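Local coordinates for topoisomerase I-like protein (PDB 2B9S) that probably relaxes supercoiled DNA as a type IB topoisomerase, cutting and rejoining one strand, and is held here with nicked DNA and vanadate that mimics the transition state, at residues R277-Y282 with Y344-R349; L287-G292 with F323-K328; D301-G304 with L308-E311; T367-H372 with L380-F385. All blocks are in the same frame, centred on the assembly; numbering follows the deposited sequence.

Interaction 1 of 4, residues R277-Y282 with Y344-R349; sequences RAVAMY and YALLQR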
# COMPACT_ATOMS: atom_id res chain seq x y z
N ARG D 277 -3.37 -22.59 -15.43
CA ARG D 277 -2.14 -22.27 -14.68
C ARG D 277 -1.02 -21.72 -15.59
O ARG D 277 -0.35 -20.74 -15.23
CB ARG D 277 -1.64 -23.48 -13.90
CG ARG D 277 -0.60 -23.17 -12.82
CD ARG D 277 -0.27 -24.42 -12.00
NE ARG D 277 0.39 -25.44 -12.83
CZ ARG D 277 0.61 -26.70 -12.47
NH1 ARG D 277 0.23 -27.16 -11.27
NH2 ARG D 277 1.22 -27.51 -13.31
N ALA D 278 -0.86 -22.34 -16.77
CA ALA D 278 0.12 -21.93 -17.80
C ALA D 278 -0.12 -20.54 -18.40
O ALA D 278 0.82 -19.76 -18.56
CB ALA D 278 0.17 -22.98 -18.92
N VAL D 279 -1.36 -20.24 -18.75
CA VAL D 279 -1.71 -18.93 -19.31
C VAL D 279 -1.57 -17.83 -18.23
O VAL D 279 -1.15 -16.70 -18.53
CB VAL D 279 -3.12 -18.95 -19.97
CG1 VAL D 279 -3.53 -17.59 -20.51
CG2 VAL D 279 -3.15 -19.99 -21.11
N ALA D 280 -1.90 -18.18 -16.99
CA ALA D 280 -1.80 -17.23 -15.88
C ALA D 280 -0.35 -16.89 -15.62
O ALA D 280 0.01 -15.71 -15.49
CB ALA D 280 -2.47 -17.77 -14.62
N MET D 281 0.51 -17.92 -15.58
CA MET D 281 1.93 -17.63 -15.39
C MET D 281 2.59 -16.96 -16.60
O MET D 281 3.51 -16.17 -16.45
CB MET D 281 2.71 -18.81 -14.75
CG MET D 281 2.72 -20.11 -15.46
SD MET D 281 3.17 -21.45 -14.32
CE MET D 281 4.96 -21.47 -14.50
N TYR D 282 2.07 -17.22 -17.79
CA TYR D 282 2.43 -16.48 -18.99
C TYR D 282 2.11 -14.98 -18.88
O TYR D 282 2.94 -14.13 -19.26
CB TYR D 282 1.73 -17.08 -20.20
CG TYR D 282 1.86 -16.28 -21.48
CD1 TYR D 282 3.02 -16.37 -22.27
CD2 TYR D 282 0.83 -15.44 -21.91
CE1 TYR D 282 3.15 -15.64 -23.45
CE2 TYR D 282 0.95 -14.70 -23.08
CZ TYR D 282 2.11 -14.81 -23.85
OH TYR D 282 2.23 -14.09 -25.03
N TYR D 344 -3.60 -17.50 -27.42
CA TYR D 344 -4.80 -16.91 -27.98
C TYR D 344 -5.91 -17.94 -28.21
O TYR D 344 -7.08 -17.65 -27.92
CB TYR D 344 -4.47 -16.15 -29.27
CG TYR D 344 -5.64 -15.40 -29.89
CD1 TYR D 344 -6.59 -16.09 -30.67
CD2 TYR D 344 -5.81 -14.03 -29.70
CE1 TYR D 344 -7.67 -15.42 -31.25
CE2 TYR D 344 -6.88 -13.35 -30.28
CZ TYR D 344 -7.81 -14.06 -31.05
OH TYR D 344 -8.87 -13.42 -31.63
N ALA D 345 -5.54 -19.13 -28.68
CA ALA D 345 -6.47 -20.25 -28.87
C ALA D 345 -7.02 -20.83 -27.56
O ALA D 345 -8.19 -21.22 -27.48
CB ALA D 345 -5.80 -21.34 -29.69
N LEU D 346 -6.15 -20.95 -26.56
CA LEU D 346 -6.52 -21.32 -25.19
C LEU D 346 -7.54 -20.34 -24.59
O LEU D 346 -8.53 -20.77 -24.01
CB LEU D 346 -5.27 -21.41 -24.32
CG LEU D 346 -4.43 -22.68 -24.37
CD1 LEU D 346 -3.14 -22.55 -23.56
CD2 LEU D 346 -5.21 -23.90 -23.91
N LEU D 347 -7.32 -19.04 -24.77
CA LEU D 347 -8.25 -17.99 -24.36
C LEU D 347 -9.63 -18.08 -25.02
O LEU D 347 -10.64 -17.72 -24.40
CB LEU D 347 -7.64 -16.60 -24.61
CG LEU D 347 -6.48 -16.16 -23.70
CD1 LEU D 347 -5.93 -14.79 -24.12
CD2 LEU D 347 -6.88 -16.19 -22.20
N GLN D 348 -9.68 -18.54 -26.28
CA GLN D 348 -10.96 -18.79 -26.94
C GLN D 348 -11.68 -19.96 -26.26
O GLN D 348 -12.88 -19.91 -26.07
CB GLN D 348 -10.76 -19.09 -28.44
CG GLN D 348 -10.20 -17.92 -29.27
CD GLN D 348 -9.89 -18.32 -30.70
OE1 GLN D 348 -9.19 -19.30 -30.96
NE2 GLN D 348 -10.44 -17.57 -31.65
N ARG D 349 -10.93 -20.99 -25.90
CA ARG D 349 -11.46 -22.11 -25.15
C ARG D 349 -11.99 -21.65 -23.78
O ARG D 349 -13.08 -22.07 -23.36
CB ARG D 349 -10.37 -23.19 -24.99
CG ARG D 349 -10.92 -24.57 -24.66
CD ARG D 349 -9.84 -25.66 -24.71
NE ARG D 349 -9.38 -26.10 -23.38
CZ ARG D 349 -8.20 -26.70 -23.15
NH1 ARG D 349 -7.36 -26.91 -24.16
NH2 ARG D 349 -7.87 -27.07 -21.92
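V279 sets its CG1 methyl anti to the backbone nitrogen (chi1 178°), so CG1 lies beside the carbonyl carbon and CG2 beside the nitrogen. L346 and L347 each carry CG on the nitrogen side, anti to their own carbonyl carbons, with chi1 -81° and -71°. These torsions give each valine methyl its own leucine. CG2 of V279 meets CD1 of L346 at 3.5 Å and lies 4.1 Å from CB of the same leucine. The two side chains point in opposite senses and overlap alongside one another. CG1 of V279 touches CD2 of L347 more loosely, at 4.0 Å. L347 does not aim its CB at the valine, but its far end swings closer and passes V279 at a slant. The contact joins helix 272-287 to helix 341-351 within the catalytic core region of the topoisomerase. Packing is sparse: the CA atoms of V279 and L346 are 8.0 Å apart, and the segments bury 129 Å² in all. All three touching residues are buried, and the contact is purely apolar. L347 also rests on I313 of strand 313-315, which places helix 341-351 against the three-stranded sheet. On helix 272-287, M281 packs on I259 and Y263 of helix 236-266, while A280 packs on L369 of helix 366-373.

Interaction 2 of 4, residues L287-G292 with F323-K328; sequences LALRVG and FDFLGK. With VO4 (vanadate ion), chain F; nucleotides of chain B; nucleotides of chain C.
R290 and K328 cross at about a right angle in the active site of this type IB topoisomerase, where R290 leaves the loop after helix 272-287 and K328 follows strand 320-326 in a beta hairpin. CB of R290 lies 3.5 Å from OP1 of DT16 in chain C. The chain then runs extended to NE. CD of R290 comes within 3.9 Å of both vanadate O2 and CB of K328. NE of R290 gives a nearly straight bond to vanadate O2, 3.0 Å long at 160°. CB of K328 sits over the centre of one guanidinium face, 3.5 Å from CZ of R290. NH1 of R290 donates to a water at 2.9 Å, and that water donates on to the main-chain O of K328. NH2 of R290 reaches O5' of DA1 in chain B at 3.0 Å and 165°, in the guanidinium plane. These bonds fix the rotation of the group. Further back, CD1 of L287 touches the F323 ring obliquely, and CD2 of L289 approaches the edge of the F325 ring. H429 and R386 complete the vanadate pocket. O5' of DA1 also binds the vanadium, and NZ of K328, at the end of an extended chain, donates to this same O5' at 3.0 Å.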
# COMPACT_ATOMS: atom_id res chain seq x y z
N LEU D 287 3.55 -9.85 -18.85
CA LEU D 287 2.82 -8.60 -18.63
C LEU D 287 2.94 -8.03 -17.22
O LEU D 287 2.39 -6.95 -16.95
CB LEU D 287 1.33 -8.78 -18.97
CG LEU D 287 0.89 -9.15 -20.38
CD1 LEU D 287 -0.61 -9.19 -20.40
CD2 LEU D 287 1.43 -8.15 -21.39
N ALA D 288 3.62 -8.75 -16.33
CA ALA D 288 3.77 -8.40 -14.90
C ALA D 288 2.46 -8.07 -14.17
O ALA D 288 2.40 -7.12 -13.40
CB ALA D 288 4.85 -7.29 -14.69
N LEU D 289 1.40 -8.86 -14.40
CA LEU D 289 0.15 -8.69 -13.64
C LEU D 289 0.33 -9.13 -12.19
O LEU D 289 1.11 -10.06 -11.88
CB LEU D 289 -1.02 -9.48 -14.28
CG LEU D 289 -1.39 -9.27 -15.76
CD1 LEU D 289 -2.77 -9.91 -16.09
CD2 LEU D 289 -1.35 -7.82 -16.19
N ARG D 290 -0.41 -8.48 -11.29
CA ARG D 290 -0.55 -9.01 -9.94
C ARG D 290 -1.40 -10.28 -10.03
O ARG D 290 -2.21 -10.43 -10.94
CB ARG D 290 -1.17 -7.99 -9.01
CG ARG D 290 -0.41 -6.67 -8.93
CD ARG D 290 -1.28 -5.65 -8.28
NE ARG D 290 -0.71 -4.31 -8.13
CZ ARG D 290 -1.03 -3.27 -8.88
NH1 ARG D 290 -1.86 -3.42 -9.90
NH2 ARG D 290 -0.52 -2.06 -8.62
N VAL D 291 -1.18 -11.19 -9.08
CA VAL D 291 -1.79 -12.51 -9.04
C VAL D 291 -3.33 -12.51 -8.92
O VAL D 291 -3.99 -13.43 -9.40
CB VAL D 291 -1.13 -13.35 -7.88
CG1 VAL D 291 -1.71 -12.95 -6.46
CG2 VAL D 291 -1.22 -14.88 -8.14
N GLY D 292 -3.89 -11.51 -8.25
CA GLY D 292 -5.34 -11.36 -8.16
C GLY D 292 -6.06 -12.29 -7.21
O GLY D 292 -6.80 -13.18 -7.64
N PHE D 323 -7.00 -6.09 -23.13
CA PHE D 323 -7.30 -6.07 -21.68
C PHE D 323 -7.94 -4.74 -21.28
O PHE D 323 -7.47 -3.68 -21.66
CB PHE D 323 -6.00 -6.24 -20.88
CG PHE D 323 -5.38 -7.61 -20.98
CD1 PHE D 323 -5.58 -8.55 -19.98
CD2 PHE D 323 -4.57 -7.94 -22.07
CE1 PHE D 323 -5.01 -9.81 -20.06
CE2 PHE D 323 -4.00 -9.20 -22.15
CZ PHE D 323 -4.22 -10.13 -21.15
N ASP D 324 -9.02 -4.79 -20.50
CA ASP D 324 -9.56 -3.56 -19.90
C ASP D 324 -10.20 -3.86 -18.55
O ASP D 324 -11.28 -4.47 -18.47
CB ASP D 324 -10.56 -2.87 -20.84
CG ASP D 324 -11.01 -1.50 -20.34
OD1 ASP D 324 -10.58 -1.03 -19.26
OD2 ASP D 324 -11.83 -0.89 -21.06
N PHE D 325 -9.52 -3.48 -17.47
CA PHE D 325 -9.99 -3.84 -16.13
C PHE D 325 -9.45 -2.92 -15.06
O PHE D 325 -8.41 -2.27 -15.25
CB PHE D 325 -9.66 -5.32 -15.82
CG PHE D 325 -8.18 -5.60 -15.67
CD1 PHE D 325 -7.52 -5.34 -14.47
CD2 PHE D 325 -7.46 -6.15 -16.74
CE1 PHE D 325 -6.12 -5.61 -14.33
CE2 PHE D 325 -6.07 -6.42 -16.63
CZ PHE D 325 -5.41 -6.15 -15.41
N LEU D 326 -10.14 -2.86 -13.92
CA LEU D 326 -9.63 -2.13 -12.76
C LEU D 326 -8.82 -3.08 -11.91
O LEU D 326 -9.30 -4.17 -11.52
CB LEU D 326 -10.79 -1.49 -11.95
CG LEU D 326 -11.73 -0.53 -12.71
CD1 LEU D 326 -12.84 -0.05 -11.78
CD2 LEU D 326 -11.01 0.68 -13.34
N GLY D 327 -7.58 -2.70 -11.63
CA GLY D 327 -6.72 -3.50 -10.77
C GLY D 327 -6.60 -2.89 -9.39
O GLY D 327 -7.44 -2.08 -8.99
N LYS D 328 -5.55 -3.27 -8.67
CA LYS D 328 -5.28 -2.69 -7.35
C LYS D 328 -5.43 -1.16 -7.35
O LYS D 328 -4.91 -0.47 -8.24
CB LYS D 328 -3.88 -3.08 -6.87
CG LYS D 328 -3.46 -2.39 -5.58
CD LYS D 328 -2.18 -2.96 -5.04
CE LYS D 328 -1.75 -2.26 -3.77
NZ LYS D 328 -0.31 -2.62 -3.49
V VO4 F . 2.55 -2.69 -6.57
O1 VO4 F . 2.66 -1.89 -8.11
O2 VO4 F . 1.78 -4.26 -6.37
O5' DA B 1 0.96 -1.58 -6.05
C5' DA B 1 1.18 -0.19 -6.27
C4' DA B 1 0.04 0.60 -5.72
O4' DA B 1 0.02 0.54 -4.28
C3' DA B 1 0.22 2.05 -6.04
O3' DA B 1 -0.35 2.28 -7.33
C2' DA B 1 -0.52 2.76 -4.90
C1' DA B 1 -0.42 1.79 -3.74
N9 DA B 1 0.51 2.10 -2.65
C8 DA B 1 1.84 1.75 -2.60
N7 DA B 1 2.46 2.07 -1.50
C5 DA B 1 1.47 2.69 -0.74
C6 DA B 1 1.48 3.26 0.55
N6 DA B 1 2.58 3.30 1.34
N1 DA B 1 0.32 3.78 1.00
C2 DA B 1 -0.77 3.74 0.24
N3 DA B 1 -0.89 3.26 -0.99
C4 DA B 1 0.26 2.72 -1.43
P DG C 15 -7.35 -3.69 -4.13
OP1 DG C 15 -7.88 -2.89 -5.23
OP2 DG C 15 -8.25 -4.42 -3.22
O5' DG C 15 -6.23 -4.67 -4.76
C5' DG C 15 -5.72 -5.79 -4.06
C4' DG C 15 -4.21 -5.75 -3.84
O4' DG C 15 -3.89 -5.03 -2.62
C3' DG C 15 -3.66 -7.14 -3.59
O3' DG C 15 -3.41 -7.75 -4.85
C2' DG C 15 -2.39 -6.86 -2.82
C1' DG C 15 -2.78 -5.66 -1.99
N9 DG C 15 -3.06 -5.80 -0.54
C8 DG C 15 -4.27 -5.55 0.08
N7 DG C 15 -4.24 -5.72 1.37
C5 DG C 15 -2.91 -6.03 1.62
C6 DG C 15 -2.26 -6.31 2.84
O6 DG C 15 -2.74 -6.29 3.95
N1 DG C 15 -0.93 -6.66 2.69
C2 DG C 15 -0.28 -6.71 1.48
N2 DG C 15 1.00 -7.04 1.52
N3 DG C 15 -0.86 -6.45 0.32
C4 DG C 15 -2.18 -6.10 0.46
P DT C 16 -3.25 -9.33 -5.05
OP1 DT C 16 -3.05 -9.49 -6.50
OP2 DT C 16 -4.30 -10.07 -4.31
O5' DT C 16 -1.89 -9.67 -4.29
C5' DT C 16 -0.63 -9.13 -4.66
C4' DT C 16 0.38 -9.77 -3.71
O4' DT C 16 0.11 -9.33 -2.36
C3' DT C 16 0.39 -11.30 -3.66
O3' DT C 16 1.74 -11.76 -3.77
C2' DT C 16 -0.15 -11.68 -2.27
C1' DT C 16 0.19 -10.44 -1.46
N1 DT C 16 -0.81 -10.21 -0.40
C2 DT C 16 -0.40 -10.22 0.91
O2 DT C 16 0.74 -10.44 1.21
N3 DT C 16 -1.40 -9.98 1.82
C4 DT C 16 -2.73 -9.73 1.54
O4 DT C 16 -3.51 -9.51 2.45
C5 DT C 16 -3.10 -9.71 0.13
C7 DT C 16 -4.52 -9.43 -0.36
C6 DT C 16 -2.12 -9.95 -0.75
O HOH W 1 -3.25 -0.90 -10.32

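Interaction 3 of 4, residues D301-G304 with L308-E311; sequences DTVG and LRVE. With nucleotides of chain C.
V303 and L308 face each other across a tight loop, their CA atoms 5.9 Å apart, with only three residues between the two segments. The side chains then join at two levels. In the inner level CG2 of V303 meets CD2 of L308 at 3.9 Å, the two side chains crossing at about a right angle. CG of L308 also lies 3.4 Å from the carbonyl O of G304. In the outer level R309 grips D301 end-on, with two nitrogens closing on one oxygen. NH2 of R309 donates to OD1 of D301 at 3.0 Å along the syn lone pair, and NH1 of R309 donates to the same OD1 at 3.1 Å. OD1 lies in the guanidinium plane, yet the carboxylate is turned 51° against that plane. R309 is bent at chi3 (-71°), which carries NE to OE2 of E311 at 2.6 Å. The guanidinium is thus held flat between two carboxylates, and CG1 of V303 lies 3.8 Å from its NH1. T302 points its CB away from L308-E311, and its OG1 donates to OP1 of DG15 in chain C at 2.9 Å. V303 and L308 both pack on F325 of strand 320-326. D301, R309 and E311 form a salt-bridge network, on one side of a loop that holds a DNA phosphate on the other.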
# COMPACT_ATOMS: atom_id res chain seq x y z
N ASP D 301 -14.72 -3.82 -6.43
CA ASP D 301 -14.59 -4.92 -7.38
C ASP D 301 -13.35 -4.66 -8.26
O ASP D 301 -13.38 -3.84 -9.17
CB ASP D 301 -15.90 -5.00 -8.18
CG ASP D 301 -15.86 -6.00 -9.31
OD1 ASP D 301 -14.87 -6.76 -9.45
OD2 ASP D 301 -16.86 -6.03 -10.07
N THR D 302 -12.24 -5.31 -7.92
CA THR D 302 -11.02 -5.15 -8.69
C THR D 302 -10.41 -6.52 -8.86
O THR D 302 -10.72 -7.44 -8.11
CB THR D 302 -9.98 -4.15 -8.09
OG1 THR D 302 -9.44 -4.66 -6.87
CG2 THR D 302 -10.56 -2.76 -7.91
N VAL D 303 -9.57 -6.65 -9.87
CA VAL D 303 -9.06 -7.96 -10.25
C VAL D 303 -7.57 -7.91 -10.53
O VAL D 303 -7.00 -6.85 -10.75
CB VAL D 303 -9.83 -8.53 -11.49
CG1 VAL D 303 -11.35 -8.63 -11.19
CG2 VAL D 303 -9.59 -7.66 -12.74
N GLY D 304 -6.95 -9.08 -10.46
CA GLY D 304 -5.62 -9.28 -11.02
C GLY D 304 -5.71 -10.56 -11.83
O GLY D 304 -6.80 -10.98 -12.22
N LEU D 308 -9.40 -12.45 -13.33
CA LEU D 308 -9.94 -11.86 -14.57
C LEU D 308 -11.22 -12.58 -14.99
O LEU D 308 -11.33 -13.79 -14.89
CB LEU D 308 -8.92 -11.89 -15.71
CG LEU D 308 -7.62 -11.10 -15.52
CD1 LEU D 308 -6.56 -11.59 -16.50
CD2 LEU D 308 -7.84 -9.56 -15.61
N ARG D 309 -12.19 -11.80 -15.44
CA ARG D 309 -13.48 -12.31 -15.89
C ARG D 309 -13.58 -12.13 -17.41
O ARG D 309 -12.81 -11.37 -18.02
CB ARG D 309 -14.63 -11.59 -15.17
CG ARG D 309 -14.65 -11.77 -13.64
CD ARG D 309 -15.91 -11.20 -13.02
NE ARG D 309 -15.92 -9.75 -13.04
CZ ARG D 309 -15.50 -8.96 -12.05
NH1 ARG D 309 -15.01 -9.48 -10.92
NH2 ARG D 309 -15.55 -7.64 -12.19
N VAL D 310 -14.53 -12.84 -18.01
CA VAL D 310 -14.75 -12.79 -19.46
C VAL D 310 -14.85 -11.35 -20.00
O VAL D 310 -14.26 -11.03 -21.04
CB VAL D 310 -15.96 -13.69 -19.87
CG1 VAL D 310 -16.33 -13.50 -21.35
CG2 VAL D 310 -15.65 -15.15 -19.54
N GLU D 311 -15.57 -10.49 -19.28
CA GLU D 311 -15.67 -9.06 -19.60
C GLU D 311 -14.35 -8.26 -19.64
O GLU D 311 -14.32 -7.14 -20.17
CB GLU D 311 -16.62 -8.39 -18.61
CG GLU D 311 -16.16 -8.47 -17.13
CD GLU D 311 -17.28 -8.13 -16.14
OE1 GLU D 311 -18.27 -7.49 -16.56
OE2 GLU D 311 -17.19 -8.53 -14.95
P DG C 15 -7.35 -3.69 -4.13
OP1 DG C 15 -7.88 -2.89 -5.23
OP2 DG C 15 -8.25 -4.42 -3.22
O5' DG C 15 -6.23 -4.67 -4.76
C5' DG C 15 -5.72 -5.79 -4.06
C4' DG C 15 -4.21 -5.75 -3.84
O4' DG C 15 -3.89 -5.03 -2.62
C3' DG C 15 -3.66 -7.14 -3.59
O3' DG C 15 -3.41 -7.75 -4.85
C2' DG C 15 -2.39 -6.86 -2.82
C1' DG C 15 -2.78 -5.66 -1.99
N9 DG C 15 -3.06 -5.80 -0.54
C8 DG C 15 -4.27 -5.55 0.08
N7 DG C 15 -4.24 -5.72 1.37
C5 DG C 15 -2.91 -6.03 1.62
C6 DG C 15 -2.26 -6.31 2.84
O6 DG C 15 -2.74 -6.29 3.95
N1 DG C 15 -0.93 -6.66 2.69
C2 DG C 15 -0.28 -6.71 1.48
N2 DG C 15 1.00 -7.04 1.52
N3 DG C 15 -0.86 -6.45 0.32
C4 DG C 15 -2.18 -6.10 0.46

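Interaction 4 of 4, residues T367-H372 with L380-F385; sequences TQLNDH and LSAKVF. With nucleotides of chain C; nucleotides of chain A.
The side-chain amide of N370 is used at both ends, one for the protein and one for the DNA. Its OD1 accepts from the main-chain N of A382 at 2.9 Å, with the donor tilted 18° from the carbonyl plane. Its ND2 donates to OP2 of DC17 in chain C at 2.9 Å, nearly straight at 163°. These two bonds fix which way the amide is flipped. OD1 of N370 also lies 3.2 Å from CA of S381. Residues S381 to V384 make a type I turn that leads into helix 384-400, and it wraps the same phosphate. OG of S381 and the main-chain N of K383 each meet OP1 of DC17 at 2.8 Å. With its CG between the backbone N and carbonyl carbon (chi1 76°), K383 packs CB and CG against that oxygen. Its chain then bends, and NZ of K383 reaches OP1 of DT10 in chain A at 2.9 Å. Beside the amide, CD2 of L369 touches CB of A382 at 4.1 Å. K374 binds the carbonyl oxygens of N370 and L380. The bonds from these two segments to the DC17 phosphate come from neutral groups, an amide, a hydroxyl and a backbone N-H, and contacts to phosphate oxygens do not read the base.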
# COMPACT_ATOMS: atom_id res chain seq x y z
N THR D 367 -3.16 -19.67 -4.60
CA THR D 367 -2.51 -20.73 -3.82
C THR D 367 -1.89 -21.84 -4.69
O THR D 367 -0.77 -22.27 -4.45
CB THR D 367 -3.52 -21.33 -2.81
OG1 THR D 367 -3.60 -20.47 -1.68
CG2 THR D 367 -3.10 -22.69 -2.33
N GLN D 368 -2.65 -22.31 -5.68
CA GLN D 368 -2.19 -23.36 -6.59
C GLN D 368 -1.05 -22.86 -7.44
O GLN D 368 -0.06 -23.56 -7.63
CB GLN D 368 -3.33 -23.82 -7.48
CG GLN D 368 -4.54 -24.33 -6.72
CD GLN D 368 -5.67 -24.68 -7.64
OE1 GLN D 368 -6.19 -23.83 -8.36
NE2 GLN D 368 -6.05 -25.94 -7.65
N LEU D 369 -1.18 -21.63 -7.94
CA LEU D 369 -0.14 -21.00 -8.73
C LEU D 369 1.17 -20.80 -7.94
O LEU D 369 2.25 -21.12 -8.45
CB LEU D 369 -0.64 -19.68 -9.33
CG LEU D 369 0.24 -19.09 -10.43
CD1 LEU D 369 -0.59 -18.77 -11.65
CD2 LEU D 369 0.95 -17.87 -9.93
N ASN D 370 1.08 -20.30 -6.71
CA ASN D 370 2.28 -20.07 -5.92
C ASN D 370 2.92 -21.36 -5.41
O ASN D 370 4.14 -21.39 -5.22
CB ASN D 370 2.02 -19.09 -4.77
CG ASN D 370 1.93 -17.65 -5.24
OD1 ASN D 370 2.68 -17.23 -6.12
ND2 ASN D 370 1.04 -16.88 -4.63
N ASP D 371 2.12 -22.40 -5.19
CA ASP D 371 2.66 -23.72 -4.83
C ASP D 371 3.43 -24.34 -6.00
O ASP D 371 4.55 -24.83 -5.81
CB ASP D 371 1.56 -24.65 -4.31
CG ASP D 371 1.12 -24.30 -2.88
OD1 ASP D 371 1.79 -23.46 -2.25
OD2 ASP D 371 0.12 -24.85 -2.38
N HIS D 372 2.87 -24.27 -7.20
CA HIS D 372 3.58 -24.73 -8.38
C HIS D 372 4.94 -24.04 -8.57
O HIS D 372 5.93 -24.70 -8.88
CB HIS D 372 2.73 -24.59 -9.65
CG HIS D 372 3.38 -25.15 -10.87
ND1 HIS D 372 3.77 -26.47 -10.97
CD2 HIS D 372 3.69 -24.58 -12.06
CE1 HIS D 372 4.30 -26.69 -12.17
NE2 HIS D 372 4.26 -25.55 -12.85
N LEU D 380 9.81 -18.66 -4.35
CA LEU D 380 9.24 -18.05 -5.55
C LEU D 380 7.71 -17.93 -5.51
O LEU D 380 7.00 -18.87 -5.17
CB LEU D 380 9.71 -18.78 -6.82
CG LEU D 380 9.34 -18.15 -8.18
CD1 LEU D 380 10.04 -16.81 -8.40
CD2 LEU D 380 9.60 -19.10 -9.34
N SER D 381 7.22 -16.74 -5.83
CA SER D 381 5.79 -16.45 -5.80
C SER D 381 5.57 -15.42 -6.88
O SER D 381 6.54 -14.92 -7.43
CB SER D 381 5.34 -15.94 -4.42
OG SER D 381 5.81 -14.64 -4.17
N ALA D 382 4.31 -15.12 -7.20
CA ALA D 382 3.98 -14.27 -8.33
C ALA D 382 4.47 -12.83 -8.26
O ALA D 382 4.70 -12.20 -9.31
CB ALA D 382 2.47 -14.31 -8.64
N LYS D 383 4.61 -12.28 -7.05
CA LYS D 383 4.95 -10.86 -6.90
C LYS D 383 6.39 -10.64 -7.33
O LYS D 383 6.75 -9.55 -7.77
CB LYS D 383 4.68 -10.32 -5.49
CG LYS D 383 5.70 -10.73 -4.41
CD LYS D 383 5.35 -10.16 -3.02
CE LYS D 383 5.82 -8.71 -2.87
NZ LYS D 383 7.34 -8.56 -2.84
N VAL D 384 7.18 -11.71 -7.23
CA VAL D 384 8.61 -11.69 -7.57
C VAL D 384 8.85 -11.40 -9.06
O VAL D 384 9.84 -10.74 -9.41
CB VAL D 384 9.33 -13.02 -7.11
CG1 VAL D 384 10.83 -12.98 -7.43
CG2 VAL D 384 9.13 -13.26 -5.63
N PHE D 385 7.96 -11.88 -9.93
CA PHE D 385 8.04 -11.60 -11.37
C PHE D 385 7.89 -10.13 -11.67
O PHE D 385 8.36 -9.61 -12.71
CB PHE D 385 6.96 -12.37 -12.14
CG PHE D 385 7.31 -13.80 -12.40
CD1 PHE D 385 7.00 -14.79 -11.47
CD2 PHE D 385 7.96 -14.17 -13.59
CE1 PHE D 385 7.31 -16.13 -11.72
CE2 PHE D 385 8.29 -15.50 -13.85
CZ PHE D 385 7.97 -16.49 -12.92
P DC C 17 2.10 -13.27 -4.13
OP1 DC C 17 3.47 -13.24 -4.71
OP2 DC C 17 1.04 -13.94 -4.87
O5' DC C 17 2.26 -13.95 -2.72
C5' DC C 17 3.25 -13.59 -1.78
C4' DC C 17 2.90 -14.34 -0.52
O4' DC C 17 1.76 -13.69 0.11
C3' DC C 17 2.48 -15.79 -0.72
O3' DC C 17 3.18 -16.56 0.23
C2' DC C 17 1.00 -15.81 -0.34
C1' DC C 17 0.97 -14.72 0.72
N1 DC C 17 -0.39 -14.19 1.06
C2 DC C 17 -0.65 -13.78 2.36
O2 DC C 17 0.26 -13.87 3.22
N3 DC C 17 -1.90 -13.31 2.67
C4 DC C 17 -2.85 -13.25 1.72
N4 DC C 17 -4.05 -12.79 2.11
C5 DC C 17 -2.62 -13.66 0.38
C6 DC C 17 -1.39 -14.12 0.09
P DT A 10 7.30 -4.90 -2.16
OP1 DT A 10 7.59 -5.74 -3.32
OP2 DT A 10 8.25 -3.87 -1.64
O5' DT A 10 5.96 -4.09 -2.48
C5' DT A 10 4.93 -4.61 -3.33
C4' DT A 10 3.83 -3.59 -3.51
O4' DT A 10 3.28 -3.18 -2.23
C3' DT A 10 4.26 -2.27 -4.15
O3' DT A 10 3.33 -1.97 -5.14
C2' DT A 10 4.18 -1.20 -3.06
C1' DT A 10 3.02 -1.77 -2.28
N1 DT A 10 2.87 -1.31 -0.88
C2 DT A 10 1.61 -0.88 -0.47
O2 DT A 10 0.65 -0.83 -1.20
N3 DT A 10 1.55 -0.50 0.85
C4 DT A 10 2.58 -0.50 1.77
O4 DT A 10 2.39 -0.14 2.94
C5 DT A 10 3.87 -0.94 1.28
C7 DT A 10 5.11 -0.86 2.15
C6 DT A 10 3.95 -1.34 -0.01

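In the fold
All four contacts lie in the catalytic core of the enzyme. Interaction 2 holds the vanadate directly. Interactions 3 and 4 lie farther from it, and A382 and G304 each come to about 10 Å from the ion. Interactions 2 and 3 have centres 8 Å apart and join where N of V303 lies 3.0 Å from O of L326, a probable hydrogen bond. Interactions 2 and 4 meet through V291, whose CG2 lies 3.8 Å from CB of A382. Together these three grip successive phosphates of chain C, at DG15, DT16 and DC17. Interaction 1 stands farther back, about 11 Å from the DNA at its nearest atom. It touches interaction 4 where NH2 of R277 meets CE1 of H372 at 3.4 Å.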